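Local coordinates for protein homoserine O-acetyltransferase (Bacillus anthracis str. 'Ames Ancestor', PDB 3I1I) that probably transfers an acetyl group from acetyl-CoA to the hydroxyl of homoserine, a step on the way to methionine, at residues A[30-35]-A[54-59]; A[223-228]-A[263-268]. All coordinates share one frame; numbering follows the deposited sequence. Where two conformers were deposited one is given.

Interaction 1: A[30-35]-A[54-59]; sequences GYETYG and TSHAAG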
loop_
_atom_site.group_PDB
_atom_site.type_symbol
_atom_site.label_atom_id
_atom_site.label_comp_id
_atom_site.label_asym_id
_atom_site.label_seq_id
_atom_site.Cartn_x
_atom_site.Cartn_y
_atom_site.Cartn_z
ATOM N N GLY A 30 -30.657 5.469 -2.812
ATOM C CA GLY A 30 -31.078 6.056 -4.073
ATOM C C GLY A 30 -31.263 4.983 -5.109
ATOM O O GLY A 30 -30.689 3.936 -4.992
ATOM N N TYR A 31 -32.071 5.225 -6.124
ATOM C CA TYR A 31 -32.120 4.294 -7.246
ATOM C C TYR A 31 -32.654 4.990 -8.469
ATOM O O TYR A 31 -33.085 6.144 -8.396
ATOM C CB TYR A 31 -32.980 3.068 -6.943
ATOM C CG TYR A 31 -34.466 3.320 -6.802
ATOM C CD1 TYR A 31 -35.324 3.074 -7.846
ATOM C CD2 TYR A 31 -35.018 3.752 -5.594
ATOM C CE1 TYR A 31 -36.692 3.298 -7.725
ATOM C CE2 TYR A 31 -36.412 3.955 -5.454
ATOM C CZ TYR A 31 -37.236 3.733 -6.521
ATOM O OH TYR A 31 -38.604 3.931 -6.427
ATOM N N GLU A 32 -32.613 4.292 -9.593
ATOM C CA GLU A 32 -33.117 4.852 -10.813
ATOM C C GLU A 32 -33.475 3.698 -11.712
ATOM O O GLU A 32 -32.964 2.612 -11.507
ATOM C CB GLU A 32 -32.088 5.810 -11.431
ATOM C CG GLU A 32 -30.873 5.148 -12.057
ATOM C CD GLU A 32 -29.770 6.134 -12.328
ATOM O OE1 GLU A 32 -29.305 6.732 -11.335
ATOM O OE2 GLU A 32 -29.354 6.293 -13.525
ATOM N N THR A 33 -34.370 3.921 -12.675
ATOM C CA THR A 33 -34.906 2.853 -13.530
ATOM C C THR A 33 -34.927 3.319 -14.980
ATOM O O THR A 33 -34.941 4.505 -15.265
ATOM C CB THR A 33 -36.364 2.426 -13.114
ATOM O OG1 THR A 33 -37.319 3.417 -13.558
ATOM C CG2 THR A 33 -36.495 2.222 -11.583
ATOM N N TYR A 34 -34.927 2.365 -15.895
ATOM C CA TYR A 34 -34.960 2.628 -17.308
ATOM C C TYR A 34 -35.929 1.630 -17.946
ATOM O O TYR A 34 -36.088 0.513 -17.468
ATOM C CB TYR A 34 -33.579 2.476 -17.954
ATOM C CG TYR A 34 -32.396 2.847 -17.087
ATOM C CD1 TYR A 34 -32.042 4.179 -16.871
ATOM C CD2 TYR A 34 -31.592 1.866 -16.508
ATOM C CE1 TYR A 34 -30.933 4.522 -16.066
ATOM C CE2 TYR A 34 -30.488 2.209 -15.716
ATOM C CZ TYR A 34 -30.165 3.530 -15.497
ATOM O OH TYR A 34 -29.059 3.862 -14.722
ATOM N N GLY A 35 -36.575 2.033 -19.041
ATOM C CA GLY A 35 -37.592 1.179 -19.668
ATOM C C GLY A 35 -38.908 1.131 -18.895
ATOM O O GLY A 35 -39.145 1.930 -17.992
ATOM N N THR A 54 -22.074 4.330 -8.575
ATOM C CA THR A 54 -23.359 4.773 -8.052
ATOM C C THR A 54 -24.482 4.067 -8.831
ATOM O O THR A 54 -24.215 3.288 -9.740
ATOM C CB THR A 54 -23.554 6.332 -8.205
ATOM O OG1 THR A 54 -23.819 6.698 -9.583
ATOM C CG2 THR A 54 -22.352 7.097 -7.709
ATOM N N SER A 55 -25.733 4.402 -8.509
ATOM C CA SER A 55 -26.901 3.868 -9.209
ATOM C C SER A 55 -26.945 4.207 -10.724
ATOM O O SER A 55 -27.705 3.603 -11.479
ATOM C CB SER A 55 -28.185 4.388 -8.540
ATOM O OG SER A 55 -28.347 5.784 -8.812
ATOM N N HIS A 56 -26.127 5.167 -11.147
ATOM C CA HIS A 56 -26.158 5.680 -12.517
ATOM C C HIS A 56 -25.509 4.748 -13.517
ATOM O O HIS A 56 -24.442 5.014 -14.048
ATOM C CB HIS A 56 -25.487 7.061 -12.578
ATOM C CG HIS A 56 -25.894 7.862 -13.769
ATOM N ND1 HIS A 56 -27.193 7.874 -14.244
ATOM C CD2 HIS A 56 -25.188 8.704 -14.563
ATOM C CE1 HIS A 56 -27.253 8.666 -15.303
ATOM N NE2 HIS A 56 -26.050 9.185 -15.512
ATOM N N ALA A 57 -26.174 3.632 -13.753
ATOM C CA ALA A 57 -25.685 2.619 -14.669
ATOM C C ALA A 57 -25.837 3.035 -16.136
ATOM O O ALA A 57 -25.146 2.509 -16.989
ATOM C CB ALA A 57 -26.430 1.290 -14.434
ATOM N N ALA A 58 -26.785 3.919 -16.433
ATOM C CA ALA A 58 -27.040 4.313 -17.838
ATOM C C ALA A 58 -27.696 5.681 -17.960
ATOM O O ALA A 58 -28.228 6.259 -16.994
ATOM C CB ALA A 58 -27.883 3.246 -18.565
ATOM N N GLY A 59 -27.595 6.224 -19.167
ATOM C CA GLY A 59 -28.284 7.453 -19.512
ATOM C C GLY A 59 -27.680 8.648 -18.825
ATOM O O GLY A 59 -26.502 8.624 -18.434
#
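Thr54 prepares the loop before it reaches the strand: its OG1 accepts the N-H of His56, an ST turn that bends the chain at Ser55. Ser55 then turns toward strand 24-34. Its CB lies on the backbone of Tyr31, and its OG donates to Glu32 OE1 over 2.9 Å from above the carboxylate plane; Lys9 also bonds this OG. Glu32 reaches the loop with CG in the crowded position between its own N and carbonyl carbon (chi1 73°) and an extended chain beyond. The next residue, His56, gives a nearly straight bond, ND1 to Glu32 OE2 at 2.8 Å and 167°, almost in the ring plane and on the syn lone pair. Ring and carboxylate are nevertheless twisted 51° apart. Tyr61 stacks on the imidazole and puts its hydroxyl on Glu32 OE1, so the buried carboxylate, probably ionised, is gripped through both oxygens. In this alpha/beta hydrolase fold the loop leaves strand 44-48, which strand 87-91 separates from strand 24-34 in the sheet, and folds back alongside strand 24-34. His56 is the centre of an inverse gamma turn, closed by Ala57 N on Ser55 O. Ala57 then brings its small CB to the edge of the Tyr34 ring, 3.7 Å from Tyr34 OH. That hydroxyl donates to Glu32 OE2 (2.7 Å) and accepts from Ala58 N at 2.8 Å, the latter bond distinctly bent. Ala58 CB lies over one face of the ring, a CH-pi contact 4.1 Å from the Tyr34 centroid for which a methyl is slim enough.

Interaction 2: A[223-228]-A[263-268]; sequences ANRMMF and EINKLT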
loop_
_atom_site.group_PDB
_atom_site.type_symbol
_atom_site.label_atom_id
_atom_site.label_comp_id
_atom_site.label_asym_id
_atom_site.label_seq_id
_atom_site.Cartn_x
_atom_site.Cartn_y
_atom_site.Cartn_z
ATOM N N ALA A 223 -4.562 4.647 -0.734
ATOM C CA ALA A 223 -5.609 3.628 -0.876
ATOM C C ALA A 223 -6.076 3.518 -2.324
ATOM O O ALA A 223 -6.206 2.436 -2.850
ATOM C CB ALA A 223 -6.811 3.900 0.094
ATOM N N ASN A 224 -6.291 4.652 -2.971
ATOM C CA ASN A 224 -6.796 4.694 -4.339
ATOM C C ASN A 224 -5.749 4.216 -5.341
ATOM O O ASN A 224 -6.064 3.519 -6.300
ATOM C CB ASN A 224 -7.200 6.120 -4.684
ATOM C CG ASN A 224 -7.899 6.221 -6.044
ATOM O OD1 ASN A 224 -8.944 5.624 -6.258
ATOM N ND2 ASN A 224 -7.327 6.987 -6.947
ATOM N N ARG A 225 -4.498 4.588 -5.118
ATOM C CA ARG A 225 -3.444 4.161 -6.015
ATOM C C ARG A 225 -3.253 2.627 -5.993
ATOM O O ARG A 225 -3.080 2.020 -7.036
ATOM C CB ARG A 225 -2.137 4.908 -5.737
ATOM C CG ARG A 225 -1.104 4.677 -6.792
ATOM C CD ARG A 225 -0.055 5.759 -6.863
ATOM N NE ARG A 225 0.648 5.792 -5.622
ATOM C CZ ARG A 225 0.815 6.860 -4.853
ATOM N NH1 ARG A 225 1.441 6.710 -3.705
ATOM N NH2 ARG A 225 0.377 8.059 -5.197
HETATM N N MSE A 226 -3.351 2.005 -4.832
HETATM C CA MSE A 226 -3.276 0.526 -4.732
HETATM C C MSE A 226 -4.351 -0.151 -5.546
HETATM O O MSE A 226 -4.085 -1.128 -6.197
HETATM C CB MSE A 226 -3.431 0.043 -3.289
HETATM C CG MSE A 226 -2.287 0.449 -2.369
HETATM SE SE MSE A 226 -2.889 0.254 -0.541
HETATM C CE MSE A 226 -1.377 1.029 0.349
HETATM N N MSE A 227 -5.574 0.348 -5.517
HETATM C CA MSE A 227 -6.620 -0.258 -6.341
HETATM C C MSE A 227 -6.327 -0.020 -7.840
HETATM O O MSE A 227 -6.392 -0.953 -8.655
HETATM C CB MSE A 227 -7.993 0.295 -5.964
HETATM C CG MSE A 227 -9.137 -0.591 -6.347
HETATM SE SE MSE A 227 -10.840 0.057 -5.596
HETATM C CE MSE A 227 -11.053 1.612 -6.730
ATOM N N PHE A 228 -5.999 1.219 -8.190
ATOM C CA PHE A 228 -5.732 1.587 -9.581
ATOM C C PHE A 228 -4.612 0.740 -10.196
ATOM O O PHE A 228 -4.702 0.297 -11.326
ATOM C CB PHE A 228 -5.348 3.087 -9.643
ATOM C CG PHE A 228 -5.029 3.554 -11.016
ATOM C CD1 PHE A 228 -6.060 3.881 -11.895
ATOM C CD2 PHE A 228 -3.728 3.605 -11.458
ATOM C CE1 PHE A 228 -5.788 4.273 -13.218
ATOM C CE2 PHE A 228 -3.419 4.015 -12.797
ATOM C CZ PHE A 228 -4.457 4.355 -13.670
ATOM N N GLU A 263 2.375 11.261 -13.533
ATOM C CA GLU A 263 1.137 10.976 -14.271
ATOM C C GLU A 263 0.159 10.209 -13.358
ATOM O O GLU A 263 -0.945 10.660 -13.124
ATOM C CB GLU A 263 1.412 10.230 -15.574
ATOM C CG GLU A 263 2.291 11.047 -16.527
ATOM C CD GLU A 263 3.183 10.234 -17.530
ATOM O OE1 GLU A 263 3.762 10.916 -18.423
ATOM O OE2 GLU A 263 3.325 8.970 -17.452
ATOM N N ILE A 264 0.606 9.114 -12.762
ATOM C CA ILE A 264 -0.270 8.312 -11.915
ATOM C C ILE A 264 -0.731 9.068 -10.671
ATOM O O ILE A 264 -1.886 8.961 -10.309
ATOM C CB ILE A 264 0.356 6.942 -11.574
ATOM C CG1 ILE A 264 0.481 6.111 -12.858
ATOM C CG2 ILE A 264 -0.461 6.208 -10.523
ATOM C CD1 ILE A 264 1.526 5.008 -12.830
ATOM N N ASN A 265 0.125 9.862 -10.048
ATOM C CA ASN A 265 -0.319 10.699 -8.931
ATOM C C ASN A 265 -1.466 11.619 -9.342
ATOM O O ASN A 265 -2.466 11.752 -8.623
ATOM C CB ASN A 265 0.789 11.587 -8.410
ATOM C CG ASN A 265 1.717 10.878 -7.459
ATOM O OD1 ASN A 265 1.590 9.675 -7.211
ATOM N ND2 ASN A 265 2.702 11.615 -6.957
ATOM N N LYS A 266 -1.321 12.240 -10.507
ATOM C CA LYS A 266 -2.335 13.160 -10.992
ATOM C C LYS A 266 -3.687 12.459 -11.150
ATOM O O LYS A 266 -4.699 12.970 -10.666
ATOM C CB LYS A 266 -1.905 13.786 -12.312
ATOM C CG LYS A 266 -2.627 15.056 -12.648
ATOM C CD LYS A 266 -1.798 15.918 -13.673
ATOM C CE LYS A 266 -2.472 16.064 -15.066
ATOM N NZ LYS A 266 -3.060 17.465 -15.300
ATOM N N LEU A 267 -3.691 11.298 -11.805
ATOM C CA LEU A 267 -4.931 10.555 -12.015
ATOM C C LEU A 267 -5.556 10.147 -10.683
ATOM O O LEU A 267 -6.741 10.256 -10.503
ATOM C CB LEU A 267 -4.693 9.275 -12.824
ATOM C CG LEU A 267 -4.266 9.442 -14.277
ATOM C CD1 LEU A 267 -3.786 8.094 -14.878
ATOM C CD2 LEU A 267 -5.425 10.050 -15.079
ATOM N N THR A 268 -4.744 9.672 -9.754
ATOM C CA THR A 268 -5.288 9.093 -8.570
ATOM C C THR A 268 -5.727 10.165 -7.595
ATOM O O THR A 268 -6.631 9.928 -6.788
ATOM C CB THR A 268 -4.313 8.099 -7.899
ATOM O OG1 THR A 268 -3.058 8.736 -7.618
ATOM C CG2 THR A 268 -4.097 6.931 -8.785
#
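Thr268 OG1 is the best-held polar atom, with three neighbours: Gln221 NE2, from the helix opposite, donates to it, while its single proton has two carbonyl oxygens to choose from, Ile264 O at 2.9 Å and Asn265 O at 3.2 Å. A threonine suits this spot because the hydroxyl can turn back on its own helix as the methyl faces the other. Thr268 CG2 rests against the backbone of helix 217-228, 4.0 Å from Arg225 CA, and also meets CB of Phe228. Asn224 projects past it to Ser271, which its ND2 bonds. Arg225 runs out anti to its backbone N and its aliphatic part crosses Ile264 nearly at a right angle, CD lying 3.7 Å from Ile264 CG2; the bend at chi3 (62°) then turns the guanidinium aside. Beyond the bend, Arg225 NH2 comes within 2.9 Å of Asn265 OD1 at an angle too poor for a hydrogen bond; the firm partners lie in the third subunit, Glu198 and Asn195 for Arg225 and Gln194 for Asn265. Phe228 closes the apolar side, its CZ 4.0 Å from Leu267 CD1 and Ile264 CG2 near the same ring. The two helix segments cross steeply, at 111° with axes 9.9 Å apart, in the helical region inserted between strands 174-178 and 309-313, where alpha/beta hydrolases commonly carry their cap; helices 186-202 and 277-289 of the same chain pack on helix 217-228 as well.

In the fold
Interaction 1 joins a loop to strand 24-34, near one edge of the main sheet, and interaction 2 belongs to the helical insertion that probably forms the cap; their centres are 27 Å apart, with nearest atoms about 12 Å apart and no touch. They follow one another along the chain. Between them comes the probable nucleophile elbow with Ser155, which together with His351 and Asp318 has the geometry of a catalytic triad. The loop holding 54-59 follows strand 44-48, a place that commonly helps to shape the oxyanion hole in this fold, whereas cap helices generally wall the substrate entrance. Both contacts also border the tetramer: Tyr31 bonds Glu301 of the second subunit, and interaction 2 meets the third.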